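PDB 5ZNM: colicin-D from Escherichia coli, which kills E. coli and closely related bacteria by inhibiting protein synthesis, its C-terminal domain, present here with the central domain, being a tRNase. Local coordinates for residues A[295-299]-A[316-321]; A[284-290]-A[321-325]; A[50-56]-A[264-269]. Numbering follows the deposited sequence.

Interaction 1: A[295-299]-A[316-321]; sequences LDKKY and TLTKFR. With SO4 (sulfate ion), chain E.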
loop_
_atom_site.group_PDB
_atom_site.type_symbol
_atom_site.label_atom_id
_atom_site.label_comp_id
_atom_site.label_asym_id
_atom_site.label_seq_id
_atom_site.Cartn_x
_atom_site.Cartn_y
_atom_site.Cartn_z
ATOM N N LEU A 295 -25.022 12.463 -21.979
ATOM C CA LEU A 295 -26.481 12.517 -22.066
ATOM C C LEU A 295 -26.973 13.956 -22.142
ATOM O O LEU A 295 -27.884 14.278 -22.920
ATOM C CB LEU A 295 -27.100 11.800 -20.856
ATOM C CG LEU A 295 -26.954 10.271 -20.830
ATOM C CD1 LEU A 295 -27.175 9.727 -19.401
ATOM C CD2 LEU A 295 -27.956 9.606 -21.786
ATOM N N ASP A 296 -26.376 14.838 -21.343
ATOM C CA ASP A 296 -26.756 16.248 -21.365
ATOM C C ASP A 296 -26.418 16.878 -22.714
ATOM O O ASP A 296 -27.252 17.561 -23.323
ATOM C CB ASP A 296 -26.038 16.955 -20.215
ATOM C CG ASP A 296 -26.366 18.414 -20.123
ATOM O OD1 ASP A 296 -25.853 19.186 -20.943
ATOM O OD2 ASP A 296 -27.121 18.789 -19.206
ATOM N N LYS A 297 -25.205 16.623 -23.212
ATOM C CA LYS A 297 -24.781 17.148 -24.517
ATOM C C LYS A 297 -25.725 16.745 -25.640
ATOM O O LYS A 297 -25.927 17.507 -26.592
ATOM C CB LYS A 297 -23.377 16.644 -24.861
ATOM C CG LYS A 297 -22.255 17.614 -24.592
ATOM C CD LYS A 297 -21.071 17.324 -25.509
ATOM C CE LYS A 297 -20.374 16.046 -25.114
ATOM N NZ LYS A 297 -19.058 15.847 -25.799
ATOM N N LYS A 298 -26.247 15.519 -25.604
ATOM C CA LYS A 298 -27.013 14.997 -26.729
ATOM C C LYS A 298 -28.518 14.971 -26.466
ATOM O O LYS A 298 -29.273 14.391 -27.260
ATOM C CB LYS A 298 -26.509 13.599 -27.092
ATOM C CG LYS A 298 -24.999 13.544 -27.417
ATOM C CD LYS A 298 -24.648 14.478 -28.587
ATOM C CE LYS A 298 -23.176 14.398 -28.992
ATOM N NZ LYS A 298 -22.873 15.304 -30.174
ATOM N N TYR A 299 -28.969 15.590 -25.376
ATOM C CA TYR A 299 -30.387 15.577 -25.039
ATOM C C TYR A 299 -31.231 16.274 -26.099
ATOM O O TYR A 299 -32.442 16.031 -26.174
ATOM C CB TYR A 299 -30.602 16.226 -23.670
ATOM C CG TYR A 299 -32.020 16.087 -23.179
ATOM C CD1 TYR A 299 -32.454 14.898 -22.619
ATOM C CD2 TYR A 299 -32.931 17.133 -23.297
ATOM C CE1 TYR A 299 -33.751 14.747 -22.181
ATOM C CE2 TYR A 299 -34.246 16.994 -22.866
ATOM C CZ TYR A 299 -34.642 15.791 -22.305
ATOM O OH TYR A 299 -35.926 15.622 -21.857
ATOM N N THR A 316 -35.116 13.719 -16.544
ATOM C CA THR A 316 -35.227 13.632 -17.997
ATOM C C THR A 316 -33.978 13.023 -18.628
ATOM O O THR A 316 -34.087 12.312 -19.638
ATOM C CB THR A 316 -35.529 15.011 -18.602
ATOM O OG1 THR A 316 -34.440 15.921 -18.348
ATOM C CG2 THR A 316 -36.791 15.575 -17.994
ATOM N N LEU A 317 -32.798 13.258 -18.046
ATOM C CA LEU A 317 -31.609 12.566 -18.542
ATOM C C LEU A 317 -31.694 11.070 -18.292
ATOM O O LEU A 317 -31.171 10.291 -19.092
ATOM C CB LEU A 317 -30.328 13.128 -17.908
ATOM C CG LEU A 317 -30.005 14.602 -18.178
ATOM C CD1 LEU A 317 -28.612 14.953 -17.633
ATOM C CD2 LEU A 317 -30.116 14.940 -19.662
ATOM N N THR A 318 -32.342 10.652 -17.191
ATOM C CA THR A 318 -32.584 9.228 -16.972
ATOM C C THR A 318 -33.577 8.676 -17.992
ATOM O O THR A 318 -33.405 7.551 -18.481
ATOM C CB THR A 318 -33.056 8.990 -15.530
ATOM O OG1 THR A 318 -32.042 9.455 -14.618
ATOM C CG2 THR A 318 -33.314 7.505 -15.266
ATOM N N LYS A 319 -34.607 9.455 -18.352
ATOM C CA LYS A 319 -35.496 9.046 -19.447
ATOM C C LYS A 319 -34.708 8.774 -20.726
ATOM O O LYS A 319 -34.920 7.755 -21.399
ATOM C CB LYS A 319 -36.548 10.129 -19.725
ATOM C CG LYS A 319 -37.715 10.211 -18.759
ATOM C CD LYS A 319 -38.820 11.109 -19.397
ATOM C CE LYS A 319 -39.965 11.352 -18.416
ATOM N NZ LYS A 319 -40.989 12.234 -19.035
ATOM N N PHE A 320 -33.810 9.703 -21.089
ATOM C CA PHE A 320 -33.010 9.582 -22.311
ATOM C C PHE A 320 -32.097 8.361 -22.245
ATOM O O PHE A 320 -32.027 7.566 -23.191
ATOM C CB PHE A 320 -32.191 10.867 -22.484
ATOM C CG PHE A 320 -31.486 11.019 -23.826
ATOM C CD1 PHE A 320 -32.021 10.499 -24.983
ATOM C CD2 PHE A 320 -30.292 11.729 -23.903
ATOM C CE1 PHE A 320 -31.374 10.678 -26.214
ATOM C CE2 PHE A 320 -29.629 11.906 -25.115
ATOM C CZ PHE A 320 -30.180 11.380 -26.278
ATOM N N ARG A 321 -31.403 8.182 -21.116
ATOM C CA ARG A 321 -30.572 6.992 -20.935
ATOM C C ARG A 321 -31.396 5.716 -21.117
ATOM O O ARG A 321 -30.998 4.793 -21.847
ATOM C CB ARG A 321 -29.920 7.032 -19.546
ATOM C CG ARG A 321 -28.765 6.053 -19.298
ATOM C CD ARG A 321 -29.214 4.621 -19.009
ATOM N NE ARG A 321 -30.235 4.507 -17.943
ATOM C CZ ARG A 321 -29.970 4.475 -16.637
ATOM N NH1 ARG A 321 -30.966 4.355 -15.757
ATOM N NH2 ARG A 321 -28.709 4.553 -16.200
HETATM S S SO4 E . -19.035 15.132 -29.094
HETATM O O1 SO4 E . -19.488 14.078 -28.196
HETATM O O2 SO4 E . -17.816 14.658 -29.748
HETATM O O3 SO4 E . -20.074 15.431 -30.084
HETATM O O4 SO4 E . -18.734 16.352 -28.347
#
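No hydrogen bond links these two helical pieces; two aromatic rings set almost perpendicular hold the middle of the contact instead. Tyr299 turns an edge toward the face of Phe320 in an offset edge-to-face pair, centroids 5.8 Å apart and planes at 89°. Phe320 reaches across from helix 314-329, so that its CZ lies 3.3 Å from Lys298 O and its CD2 3.6 Å from Leu295 O, at the point where helix 292-297 ends and Lys298 leaves helical geometry. Leucines fill in around the rings: Leu295 CD2 meets Phe320 CD2 at 3.8 Å, and Leu317 CD2 lies 3.8 Å from Tyr299 CD1. Leu295 CD1 also packs at 3.8 Å on CB of Arg321, whose guanidinium leads away to Gly203 O. The Tyr299 hydroxyl passes Thr316, OH to CB 3.3 Å, and is hydrogen-bonded to Asp309 O, tying the tyrosine to the loop between the helices. On the solvent side, Lys297 NZ and Lys298 NZ bind a sulfate, at 2.6 Å to O4 and 2.8 Å to O3, joined by Gln294; the ion probably comes from the crystallisation liquor. The arrangement is that of two consecutive helices, joined by a loop and packed at a steep angle on an apolar interface, in the colicin D tRNase domain.

Interaction 2: A[284-290]-A[321-325]; sequences PLDSGRF and RDAIE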
loop_
_atom_site.group_PDB
_atom_site.type_symbol
_atom_site.label_atom_id
_atom_site.label_comp_id
_atom_site.label_asym_id
_atom_site.label_seq_id
_atom_site.Cartn_x
_atom_site.Cartn_y
_atom_site.Cartn_z
ATOM N N PRO A 284 -25.606 6.860 -10.958
ATOM C CA PRO A 284 -26.318 5.887 -11.802
ATOM C C PRO A 284 -26.191 6.177 -13.285
ATOM O O PRO A 284 -26.251 5.254 -14.106
ATOM C CB PRO A 284 -27.776 6.022 -11.338
ATOM C CG PRO A 284 -27.691 6.553 -9.972
ATOM C CD PRO A 284 -26.470 7.407 -9.898
ATOM N N LEU A 285 -25.986 7.434 -13.656
ATOM C CA LEU A 285 -25.940 7.800 -15.066
ATOM C C LEU A 285 -24.534 7.762 -15.636
ATOM O O LEU A 285 -24.367 7.994 -16.838
ATOM C CB LEU A 285 -26.534 9.197 -15.273
ATOM C CG LEU A 285 -28.037 9.365 -14.999
ATOM C CD1 LEU A 285 -28.422 10.844 -15.052
ATOM C CD2 LEU A 285 -28.888 8.536 -15.977
ATOM N N ASP A 286 -23.524 7.487 -14.808
ATOM C CA ASP A 286 -22.136 7.408 -15.251
ATOM C C ASP A 286 -21.707 5.952 -15.132
ATOM O O ASP A 286 -21.348 5.488 -14.047
ATOM C CB ASP A 286 -21.243 8.333 -14.428
ATOM C CG ASP A 286 -21.469 9.792 -14.761
ATOM O OD1 ASP A 286 -22.638 10.183 -14.940
ATOM O OD2 ASP A 286 -20.488 10.549 -14.853
ATOM N N SER A 287 -21.713 5.253 -16.264
ATOM C CA SER A 287 -21.601 3.800 -16.278
ATOM C C SER A 287 -20.632 3.289 -17.337
ATOM O O SER A 287 -20.724 2.117 -17.725
ATOM C CB SER A 287 -22.971 3.165 -16.533
ATOM O OG SER A 287 -23.420 3.506 -17.844
ATOM N N GLY A 288 -19.718 4.124 -17.834
ATOM C CA GLY A 288 -18.870 3.682 -18.918
ATOM C C GLY A 288 -19.582 3.853 -20.244
ATOM O O GLY A 288 -19.181 4.694 -21.055
ATOM N N ARG A 289 -20.660 3.095 -20.476
ATOM C CA ARG A 289 -21.405 3.302 -21.712
ATOM C C ARG A 289 -21.997 4.702 -21.756
ATOM O O ARG A 289 -21.953 5.372 -22.791
ATOM C CB ARG A 289 -22.513 2.265 -21.875
ATOM C CG ARG A 289 -23.342 2.594 -23.139
ATOM C CD ARG A 289 -24.525 1.671 -23.348
ATOM N NE ARG A 289 -24.111 0.279 -23.412
ATOM C CZ ARG A 289 -24.952 -0.745 -23.470
ATOM N NH1 ARG A 289 -26.261 -0.540 -23.480
ATOM N NH2 ARG A 289 -24.485 -1.984 -23.520
ATOM N N PHE A 290 -22.503 5.178 -20.624
ATOM C CA PHE A 290 -23.098 6.495 -20.517
ATOM C C PHE A 290 -22.324 7.361 -19.538
ATOM O O PHE A 290 -21.623 6.871 -18.653
ATOM C CB PHE A 290 -24.554 6.405 -20.049
ATOM C CG PHE A 290 -25.433 5.645 -20.993
ATOM C CD1 PHE A 290 -25.845 6.218 -22.191
ATOM C CD2 PHE A 290 -25.838 4.360 -20.690
ATOM C CE1 PHE A 290 -26.651 5.519 -23.075
ATOM C CE2 PHE A 290 -26.646 3.652 -21.560
ATOM C CZ PHE A 290 -27.057 4.233 -22.759
ATOM N N ARG A 321 -31.403 8.182 -21.116
ATOM C CA ARG A 321 -30.572 6.992 -20.935
ATOM C C ARG A 321 -31.396 5.716 -21.117
ATOM O O ARG A 321 -30.998 4.793 -21.847
ATOM C CB ARG A 321 -29.920 7.032 -19.546
ATOM C CG ARG A 321 -28.765 6.053 -19.298
ATOM C CD ARG A 321 -29.214 4.621 -19.009
ATOM N NE ARG A 321 -30.235 4.507 -17.943
ATOM C CZ ARG A 321 -29.970 4.475 -16.637
ATOM N NH1 ARG A 321 -30.966 4.355 -15.757
ATOM N NH2 ARG A 321 -28.709 4.553 -16.200
ATOM N N ASP A 322 -32.557 5.651 -20.458
ATOM C CA ASP A 322 -33.408 4.468 -20.555
ATOM C C ASP A 322 -33.920 4.275 -21.985
ATOM O O ASP A 322 -33.967 3.141 -22.484
ATOM C CB ASP A 322 -34.575 4.574 -19.554
ATOM C CG ASP A 322 -34.125 4.413 -18.078
ATOM O OD1 ASP A 322 -32.983 3.963 -17.824
ATOM O OD2 ASP A 322 -34.905 4.746 -17.165
ATOM N N ALA A 323 -34.266 5.365 -22.678
ATOM C CA ALA A 323 -34.731 5.228 -24.060
ATOM C C ALA A 323 -33.643 4.654 -24.956
ATOM O O ALA A 323 -33.915 3.801 -25.807
ATOM C CB ALA A 323 -35.214 6.574 -24.604
ATOM N N ILE A 324 -32.398 5.095 -24.773
ATOM C CA ILE A 324 -31.305 4.520 -25.541
ATOM C C ILE A 324 -31.148 3.037 -25.218
ATOM O O ILE A 324 -30.943 2.214 -26.118
ATOM C CB ILE A 324 -30.013 5.321 -25.292
ATOM C CG1 ILE A 324 -30.212 6.759 -25.789
ATOM C CG2 ILE A 324 -28.792 4.646 -25.950
ATOM C CD1 ILE A 324 -29.334 7.774 -25.106
ATOM N N GLU A 325 -31.261 2.667 -23.935
ATOM C CA GLU A 325 -31.169 1.251 -23.575
ATOM C C GLU A 325 -32.314 0.438 -24.178
ATOM O O GLU A 325 -32.098 -0.698 -24.616
ATOM C CB GLU A 325 -31.134 1.081 -22.054
ATOM C CG GLU A 325 -29.771 1.395 -21.460
ATOM C CD GLU A 325 -28.737 0.320 -21.780
ATOM O OE1 GLU A 325 -28.974 -0.864 -21.463
ATOM O OE2 GLU A 325 -27.694 0.656 -22.370
HETATM O O HOH W 1 -26.150 4.838 -17.129
#
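Arg321 lays its aliphatic stem over the ring of Phe290: CG stands 3.8 Å from the ring centroid and 16° off the normal, a CH-pi contact over the face. The rim of the same ring meets the next turn of the helix, with Phe290 CZ 3.7 Å from Ile324 CG2, so one aromatic side chain engages two successive turns. Beyond its stem, Arg321 changes character. Its guanidinium bends back to Asp322, NE to OD1 2.8 Å and NH1 to OD1 2.9 Å, in a salt bridge between neighbours on the helix, while NH2 makes a weak hydrogen bond of 3.3 Å to Pro284 O. A water bridges the same pair, accepting from Arg321 NH2 at 2.7 Å, donating to Pro284 O at 3.1 Å and lying 3.1 Å from Ser287 OG. Leu285 CD2 sits over one face of the guanidinium, 4.0 Å from NH2. At the outer end Arg289 and Glu325 form a salt bridge, but NH1 and OE2 are modelled too close, so its exact geometry is uncertain. The loop keeps its own shape through Ser287 N to Phe290 O, 2.9 Å, and through Gly288, whose backbone angles call for glycine. This loop follows strand 274-281 and leads into helix 292-297, whose Leu295 packs against Leu285, Phe290, Arg321 and Ile324; the backbone of Arg289 is hydrogen-bonded to that of Phe365 at the start of strand 365-370, and Asp286 and Gly288 are tied to Asn159 of strand 153-160.

Interaction 3: A[50-56]-A[264-269]; sequences LNNTASS and YWRPDA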
loop_
_atom_site.group_PDB
_atom_site.type_symbol
_atom_site.label_atom_id
_atom_site.label_comp_id
_atom_site.label_asym_id
_atom_site.label_seq_id
_atom_site.Cartn_x
_atom_site.Cartn_y
_atom_site.Cartn_z
ATOM N N LEU A 50 -15.986 -5.268 -1.762
ATOM C CA LEU A 50 -15.161 -4.630 -0.747
ATOM C C LEU A 50 -14.331 -5.692 -0.037
ATOM O O LEU A 50 -14.858 -6.739 0.354
ATOM C CB LEU A 50 -16.030 -3.906 0.283
ATOM C CG LEU A 50 -16.806 -2.678 -0.160
ATOM C CD1 LEU A 50 -17.963 -2.405 0.793
ATOM C CD2 LEU A 50 -15.835 -1.495 -0.225
ATOM N N ASN A 51 -13.046 -5.426 0.147
ATOM C CA ASN A 51 -12.211 -6.292 0.961
ATOM C C ASN A 51 -12.084 -5.696 2.354
ATOM O O ASN A 51 -12.001 -4.475 2.506
ATOM C CB ASN A 51 -10.831 -6.477 0.328
ATOM C CG ASN A 51 -10.880 -7.323 -0.922
ATOM O OD1 ASN A 51 -11.801 -8.130 -1.101
ATOM N ND2 ASN A 51 -9.879 -7.156 -1.796
ATOM N N ASN A 52 -12.067 -6.550 3.382
ATOM C CA ASN A 52 -11.860 -6.051 4.735
ATOM C C ASN A 52 -10.373 -5.974 5.107
ATOM O O ASN A 52 -10.002 -6.228 6.249
ATOM C CB ASN A 52 -12.646 -6.889 5.750
ATOM C CG ASN A 52 -14.111 -6.458 5.862
ATOM O OD1 ASN A 52 -14.883 -7.012 6.655
ATOM N ND2 ASN A 52 -14.494 -5.471 5.077
ATOM N N THR A 53 -9.520 -5.635 4.147
ATOM C CA THR A 53 -8.142 -5.243 4.414
ATOM C C THR A 53 -8.112 -3.953 5.228
ATOM O O THR A 53 -8.558 -2.907 4.757
ATOM C CB THR A 53 -7.433 -5.034 3.078
ATOM O OG1 THR A 53 -7.717 -6.156 2.225
ATOM C CG2 THR A 53 -5.924 -4.891 3.281
ATOM N N ALA A 54 -7.588 -4.012 6.447
ATOM C CA ALA A 54 -7.751 -2.875 7.345
ATOM C C ALA A 54 -6.927 -1.679 6.879
ATOM O O ALA A 54 -5.819 -1.833 6.352
ATOM C CB ALA A 54 -7.354 -3.256 8.770
ATOM N N SER A 55 -7.481 -0.481 7.084
ATOM C CA SER A 55 -6.778 0.776 6.818
ATOM C C SER A 55 -6.386 0.914 5.352
ATOM O O SER A 55 -5.348 1.481 5.030
ATOM C CB SER A 55 -5.537 0.922 7.708
ATOM O OG SER A 55 -5.915 0.989 9.078
ATOM N N SER A 56 -7.200 0.398 4.442
ATOM C CA SER A 56 -6.834 0.377 3.037
ATOM C C SER A 56 -7.714 1.335 2.243
ATOM O O SER A 56 -8.822 1.682 2.646
ATOM C CB SER A 56 -6.945 -1.047 2.473
ATOM O OG SER A 56 -8.296 -1.517 2.498
ATOM N N TYR A 264 -19.589 1.777 6.417
ATOM C CA TYR A 264 -19.737 0.507 7.122
ATOM C C TYR A 264 -18.497 0.289 7.986
ATOM O O TYR A 264 -17.482 0.985 7.849
ATOM C CB TYR A 264 -19.967 -0.665 6.155
ATOM C CG TYR A 264 -18.716 -1.261 5.562
ATOM C CD1 TYR A 264 -17.908 -0.528 4.689
ATOM C CD2 TYR A 264 -18.331 -2.550 5.878
ATOM C CE1 TYR A 264 -16.754 -1.077 4.148
ATOM C CE2 TYR A 264 -17.176 -3.102 5.351
ATOM C CZ TYR A 264 -16.395 -2.371 4.486
ATOM O OH TYR A 264 -15.244 -2.942 3.974
ATOM N N TRP A 265 -18.588 -0.682 8.896
ATOM C CA TRP A 265 -17.496 -1.002 9.813
ATOM C C TRP A 265 -16.843 -2.327 9.433
ATOM O O TRP A 265 -17.539 -3.266 9.041
ATOM C CB TRP A 265 -18.007 -1.105 11.250
ATOM C CG TRP A 265 -18.525 0.160 11.799
ATOM C CD1 TRP A 265 -19.812 0.618 11.729
ATOM C CD2 TRP A 265 -17.781 1.147 12.512
ATOM N NE1 TRP A 265 -19.912 1.830 12.356
ATOM C CE2 TRP A 265 -18.680 2.179 12.850
ATOM C CE3 TRP A 265 -16.437 1.257 12.904
ATOM C CZ2 TRP A 265 -18.287 3.310 13.555
ATOM C CZ3 TRP A 265 -16.044 2.382 13.610
ATOM C CH2 TRP A 265 -16.971 3.398 13.927
ATOM N N ARG A 266 -15.520 -2.405 9.554
ATOM C CA ARG A 266 -14.754 -3.636 9.418
ATOM C C ARG A 266 -13.802 -3.755 10.594
ATOM O O ARG A 266 -13.521 -2.762 11.276
ATOM C CB ARG A 266 -13.945 -3.705 8.106
ATOM C CG ARG A 266 -12.891 -2.605 7.940
ATOM C CD ARG A 266 -12.202 -2.682 6.542
ATOM N NE ARG A 266 -11.388 -1.500 6.285
ATOM C CZ ARG A 266 -11.151 -0.994 5.075
ATOM N NH1 ARG A 266 -11.659 -1.573 3.995
ATOM N NH2 ARG A 266 -10.420 0.106 4.950
ATOM N N PRO A 267 -13.297 -4.958 10.871
ATOM C CA PRO A 267 -12.308 -5.091 11.947
ATOM C C PRO A 267 -11.076 -4.247 11.656
ATOM O O PRO A 267 -10.721 -3.992 10.497
ATOM C CB PRO A 267 -11.981 -6.590 11.959
ATOM C CG PRO A 267 -13.192 -7.264 11.372
ATOM C CD PRO A 267 -13.671 -6.268 10.304
ATOM N N ASP A 268 -10.433 -3.785 12.729
ATOM C CA ASP A 268 -9.193 -3.046 12.558
ATOM C C ASP A 268 -8.038 -4.004 12.263
ATOM O O ASP A 268 -8.208 -5.225 12.151
ATOM C CB ASP A 268 -8.918 -2.156 13.773
ATOM C CG ASP A 268 -8.748 -2.941 15.079
ATOM O OD1 ASP A 268 -8.646 -4.182 15.054
ATOM O OD2 ASP A 268 -8.721 -2.288 16.140
ATOM N N ALA A 269 -6.845 -3.431 12.079
ATOM C CA ALA A 269 -5.694 -4.233 11.663
ATOM C C ALA A 269 -5.367 -5.326 12.682
ATOM O O ALA A 269 -5.014 -6.452 12.305
ATOM C CB ALA A 269 -4.483 -3.320 11.424
HETATM O O HOH W 2 -10.094 -6.225 8.820
HETATM O O HOH W 3 -11.285 0.379 1.653
#
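Arg266 leaves its strand with chi1 in the p well, then runs extended (chi2, chi3 t), which carries its guanidinium into the bend of 50-56. There NH2 donates to Ser56 O at 3.2 Å and NH1 weakly to Asn51 O at 3.3 Å, while Thr53 O lies over one face, 3.2 Å from CZ. A water bridges Arg266 NH1 and Ser56 O. The p rotamer of Ser56 brings OG back to Thr53 O at 2.7 Å, across the type II turn 53-56. Tyr264, also p, leans toward Leu50, CE1 to CD1 3.8 Å. Asn52, chi1 m, sends ND2 to 3.5 Å from Arg266 CB, and a second water joins Asn52 O to Pro267 O. Ala54 CB rests 3.9 Å from Ala269 CB; beside them, Asp268 OD2 is hydrogen-bonded to His226 ND1 of the second subunit. With NE salt-bridged to Glu275 on strand 274-281, the buried charge is balanced, and NH2 and, weakly, NH1 link the edge strand to Ser56 O in the turn and Asn51 O before it.

In the fold
Interactions 1 and 2 adjoin, their centres about 9 Å apart, and share Arg321 on helix 314-329; the two also share one apolar layer through Leu295. Interaction 1 is buried and mainly apolar, joining two helices within the tRNase part. Interaction 2, only partly buried, adds charge and water to its aromatic packing, and its loop connects those helices to the strand 274-281 that precedes them. Interaction 3 lies on the opposite side of the chain's centre, about 37 and 32 Å from the other two between centres. It is buried too, yet depends on an arginine among backbone carbonyls and borders the second subunit, which touches neither of the others.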